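PDB 1VQV: thiamine-monophosphate kinase from Aquifex aeolicus, which catalyses the ATP-dependent phosphorylation of thiamine monophosphate to thiamine diphosphate, the active form of vitamin B1. Local coordinates for residues S223-P235 with T280-D294. Numbering follows the deposited sequence.
Sequences SGVKIEILSEKLP and TEIGRVEEGEGVFVD
Lys233 lies alongside Glu281, its NZ meeting OE2 of that carboxylate at 2.7 Å in a salt bridge, nearly in line with the C-O bond. An alanine in place of Lys233 would probably leave the Glu281 carboxylate without this charged mate and freer to turn. At the other end of the contact Lys226 serves three partners. Its chain runs straight until chi4 (-58°) turns NZ toward the Phe292 ring, 4.2 Å from its centroid, in an off-centre cation-pi contact; the same NZ forms salt bridges with Glu287 OE1 (3.6 Å) and Glu228 OE2 (3.1 Å). Lys226 on Glu228 and Arg284 on Glu286 probably offset the repulsion of these two carboxylates, which meet with planes 52° apart. Behind these side chains, strand 226-229 is bonded on both edges: Glu228 N reaches Arg284 O (2.8 Å), while Ile229 N donates to Phe292 O (2.7 Å). Ile282 CD1 rests against Ile229 CG2 at 3.8 Å, and its CB meets Leu234 CD1. The result illustrates an interior strand of a mixed sheet, antiparallel to 280-286 and parallel to 291-293. Beyond it, Ile282 and Gly283 form a classic beta bulge opposite Val151 of strand 150-153, and helix 212-222 packs on Ile227 and Val291.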
# COMPACT_ATOMS: atom_id res chain seq x y z
N SER B 223 -0.89 -5.57 -27.71
CA SER B 223 -2.06 -5.86 -28.53
C SER B 223 -1.68 -6.24 -29.96
O SER B 223 -2.40 -5.98 -30.93
CB SER B 223 -3.07 -4.70 -28.48
OG SER B 223 -2.47 -3.44 -28.69
N GLY B 224 -0.51 -6.88 -30.07
CA GLY B 224 0.02 -7.37 -31.33
C GLY B 224 -0.06 -6.40 -32.49
O GLY B 224 0.30 -6.76 -33.62
N VAL B 225 -0.49 -5.18 -32.21
CA VAL B 225 -0.63 -4.18 -33.26
C VAL B 225 0.61 -3.30 -33.42
O VAL B 225 1.52 -3.34 -32.61
CB VAL B 225 -1.90 -3.31 -33.02
CG1 VAL B 225 -1.66 -2.27 -31.93
CG2 VAL B 225 -2.32 -2.67 -34.32
N LYS B 226 0.63 -2.53 -34.50
CA LYS B 226 1.72 -1.62 -34.83
C LYS B 226 1.13 -0.20 -34.83
O LYS B 226 0.06 0.01 -35.41
CB LYS B 226 2.27 -1.99 -36.21
CG LYS B 226 3.22 -1.00 -36.87
CD LYS B 226 3.63 -1.48 -38.27
CE LYS B 226 4.51 -0.45 -39.01
NZ LYS B 226 3.85 0.89 -39.16
N ILE B 227 1.80 0.75 -34.18
CA ILE B 227 1.31 2.13 -34.11
C ILE B 227 2.15 3.13 -34.90
O ILE B 227 3.38 3.02 -34.95
CB ILE B 227 1.19 2.62 -32.62
CG1 ILE B 227 -0.02 1.96 -31.95
CG2 ILE B 227 1.09 4.14 -32.54
CD1 ILE B 227 -0.34 2.49 -30.57
N GLU B 228 1.48 4.10 -35.51
CA GLU B 228 2.15 5.13 -36.30
C GLU B 228 1.76 6.52 -35.78
O GLU B 228 0.59 6.91 -35.85
CB GLU B 228 1.74 5.03 -37.76
CG GLU B 228 1.79 3.62 -38.34
CD GLU B 228 1.29 3.57 -39.78
OE1 GLU B 228 0.47 4.44 -40.16
OE2 GLU B 228 1.71 2.64 -40.51
N ILE B 229 2.76 7.27 -35.31
CA ILE B 229 2.55 8.61 -34.76
C ILE B 229 3.23 9.70 -35.60
O ILE B 229 4.35 9.53 -36.08
CB ILE B 229 3.12 8.69 -33.31
CG1 ILE B 229 2.38 7.72 -32.39
CG2 ILE B 229 3.00 10.11 -32.76
CD1 ILE B 229 3.02 7.61 -31.00
N LEU B 230 2.55 10.83 -35.76
CA LEU B 230 3.09 11.97 -36.52
C LEU B 230 3.55 13.06 -35.55
O LEU B 230 2.74 13.71 -34.88
CB LEU B 230 2.02 12.52 -37.46
CG LEU B 230 1.55 11.55 -38.55
CD1 LEU B 230 0.42 12.21 -39.34
CD2 LEU B 230 2.72 11.18 -39.48
N SER B 231 4.87 13.24 -35.47
CA SER B 231 5.47 14.21 -34.56
C SER B 231 4.83 15.59 -34.56
O SER B 231 4.78 16.24 -33.52
CB SER B 231 6.95 14.36 -34.86
OG SER B 231 7.14 15.17 -36.01
N GLU B 232 4.35 16.04 -35.72
CA GLU B 232 3.74 17.37 -35.83
C GLU B 232 2.25 17.42 -35.49
O GLU B 232 1.55 18.39 -35.80
CB GLU B 232 4.01 17.97 -37.22
CG GLU B 232 3.49 17.17 -38.44
CD GLU B 232 2.15 17.69 -38.98
OE1 GLU B 232 1.96 18.94 -39.03
OE2 GLU B 232 1.30 16.86 -39.38
N LYS B 233 1.78 16.37 -34.82
CA LYS B 233 0.40 16.25 -34.37
C LYS B 233 0.42 16.29 -32.85
O LYS B 233 -0.57 16.62 -32.20
CB LYS B 233 -0.18 14.93 -34.85
CG LYS B 233 -0.97 15.03 -36.13
CD LYS B 233 -1.28 13.64 -36.65
CE LYS B 233 -2.58 13.60 -37.47
NZ LYS B 233 -2.96 12.18 -37.76
N LEU B 234 1.58 15.95 -32.29
CA LEU B 234 1.83 15.93 -30.86
C LEU B 234 1.46 17.27 -30.22
O LEU B 234 1.95 18.32 -30.64
CB LEU B 234 3.31 15.60 -30.61
CG LEU B 234 3.71 14.15 -30.29
CD1 LEU B 234 2.88 13.17 -31.09
CD2 LEU B 234 5.19 13.96 -30.58
N PRO B 235 0.58 17.23 -29.20
CA PRO B 235 0.10 18.41 -28.47
C PRO B 235 1.17 19.05 -27.61
O PRO B 235 1.64 18.49 -26.62
CB PRO B 235 -1.05 17.86 -27.65
CG PRO B 235 -0.60 16.46 -27.37
CD PRO B 235 -0.04 16.00 -28.69
N THR B 280 -6.57 14.97 -28.61
CA THR B 280 -5.74 15.23 -29.79
C THR B 280 -5.27 13.93 -30.46
O THR B 280 -4.58 13.11 -29.84
CB THR B 280 -4.48 16.03 -29.43
OG1 THR B 280 -4.85 17.26 -28.79
CG2 THR B 280 -3.66 16.34 -30.67
N GLU B 281 -5.64 13.74 -31.72
CA GLU B 281 -5.22 12.54 -32.43
C GLU B 281 -3.77 12.73 -32.89
O GLU B 281 -3.42 13.73 -33.50
CB GLU B 281 -6.12 12.30 -33.64
CG GLU B 281 -5.76 11.02 -34.36
CD GLU B 281 -6.14 11.05 -35.82
OE1 GLU B 281 -7.36 11.08 -36.13
OE2 GLU B 281 -5.21 11.05 -36.66
N ILE B 282 -2.93 11.75 -32.61
CA ILE B 282 -1.53 11.87 -32.96
C ILE B 282 -1.03 10.83 -33.96
O ILE B 282 0.05 10.98 -34.54
CB ILE B 282 -0.65 11.81 -31.70
CG1 ILE B 282 -0.81 10.45 -31.02
CG2 ILE B 282 -1.05 12.91 -30.74
CD1 ILE B 282 0.28 10.15 -30.04
N GLY B 283 -1.81 9.79 -34.18
CA GLY B 283 -1.39 8.77 -35.11
C GLY B 283 -2.46 7.74 -35.39
O GLY B 283 -3.63 7.97 -35.06
N ARG B 284 -2.07 6.61 -35.97
CA ARG B 284 -3.02 5.56 -36.30
C ARG B 284 -2.55 4.15 -35.93
O ARG B 284 -1.34 3.90 -35.81
CB ARG B 284 -3.34 5.59 -37.80
CG ARG B 284 -3.44 7.00 -38.39
CD ARG B 284 -4.15 7.03 -39.75
NE ARG B 284 -3.62 6.04 -40.69
CZ ARG B 284 -3.94 5.98 -41.99
NH1 ARG B 284 -4.78 6.88 -42.51
NH2 ARG B 284 -3.43 5.02 -42.77
N VAL B 285 -3.50 3.26 -35.74
CA VAL B 285 -3.22 1.86 -35.42
C VAL B 285 -3.40 1.08 -36.73
O VAL B 285 -4.42 1.23 -37.42
CB VAL B 285 -4.19 1.32 -34.34
CG1 VAL B 285 -4.03 -0.17 -34.20
CG2 VAL B 285 -3.90 1.97 -33.01
N GLU B 286 -2.40 0.27 -37.06
CA GLU B 286 -2.40 -0.52 -38.29
C GLU B 286 -1.59 -1.79 -38.17
O GLU B 286 -1.12 -2.17 -37.09
CB GLU B 286 -1.78 0.27 -39.44
CG GLU B 286 -2.52 1.51 -39.91
CD GLU B 286 -1.89 2.15 -41.17
OE1 GLU B 286 -2.33 3.26 -41.55
OE2 GLU B 286 -0.97 1.54 -41.77
N GLU B 287 -1.41 -2.42 -39.34
CA GLU B 287 -0.62 -3.63 -39.52
C GLU B 287 -0.19 -4.39 -38.26
O GLU B 287 -1.03 -5.00 -37.59
CB GLU B 287 0.62 -3.27 -40.34
CG GLU B 287 0.30 -2.49 -41.61
CD GLU B 287 1.57 -1.96 -42.25
OE1 GLU B 287 2.25 -1.11 -41.62
OE2 GLU B 287 1.90 -2.39 -43.39
N GLY B 288 1.10 -4.39 -37.94
CA GLY B 288 1.52 -5.09 -36.74
C GLY B 288 2.99 -4.98 -36.36
O GLY B 288 3.86 -4.73 -37.21
N GLU B 289 3.26 -5.18 -35.07
CA GLU B 289 4.59 -5.18 -34.46
C GLU B 289 5.16 -3.97 -33.70
O GLU B 289 5.30 -4.05 -32.46
CB GLU B 289 5.61 -5.74 -35.46
CG GLU B 289 5.08 -7.08 -36.07
CD GLU B 289 6.05 -8.23 -35.95
OE1 GLU B 289 7.02 -8.20 -36.72
OE2 GLU B 289 5.89 -9.14 -35.10
N GLY B 290 5.48 -2.86 -34.37
CA GLY B 290 6.06 -1.75 -33.61
C GLY B 290 5.61 -0.31 -33.79
O GLY B 290 4.75 -0.01 -34.62
N VAL B 291 6.22 0.60 -33.02
CA VAL B 291 5.85 2.02 -33.08
C VAL B 291 6.76 2.85 -33.99
O VAL B 291 7.98 2.68 -33.99
CB VAL B 291 5.83 2.66 -31.65
CG1 VAL B 291 5.35 4.12 -31.72
CG2 VAL B 291 4.94 1.85 -30.73
N PHE B 292 6.15 3.76 -34.74
CA PHE B 292 6.87 4.59 -35.68
C PHE B 292 6.52 6.09 -35.57
O PHE B 292 5.37 6.48 -35.31
CB PHE B 292 6.59 4.07 -37.10
CG PHE B 292 7.12 2.67 -37.33
CD1 PHE B 292 6.54 1.55 -36.72
CD2 PHE B 292 8.26 2.48 -38.12
CE1 PHE B 292 7.09 0.27 -36.89
CE2 PHE B 292 8.81 1.21 -38.29
CZ PHE B 292 8.23 0.11 -37.68
N VAL B 293 7.53 6.94 -35.76
CA VAL B 293 7.36 8.38 -35.66
C VAL B 293 7.81 8.97 -36.96
O VAL B 293 8.90 8.67 -37.44
CB VAL B 293 8.25 8.98 -34.53
CG1 VAL B 293 8.04 10.49 -34.45
CG2 VAL B 293 7.94 8.31 -33.19
N ASP B 294 6.98 9.82 -37.55
CA ASP B 294 7.35 10.44 -38.82
C ASP B 294 7.86 9.40 -39.82
O ASP B 294 8.60 9.73 -40.75
CB ASP B 294 8.42 11.50 -38.57
CG ASP B 294 7.82 12.83 -38.13
OD1 ASP B 294 6.91 12.80 -37.27
OD2 ASP B 294 8.24 13.90 -38.65
O HOH W 1 2.04 0.77 -43.42
O HOH W 2 5.37 14.64 -38.30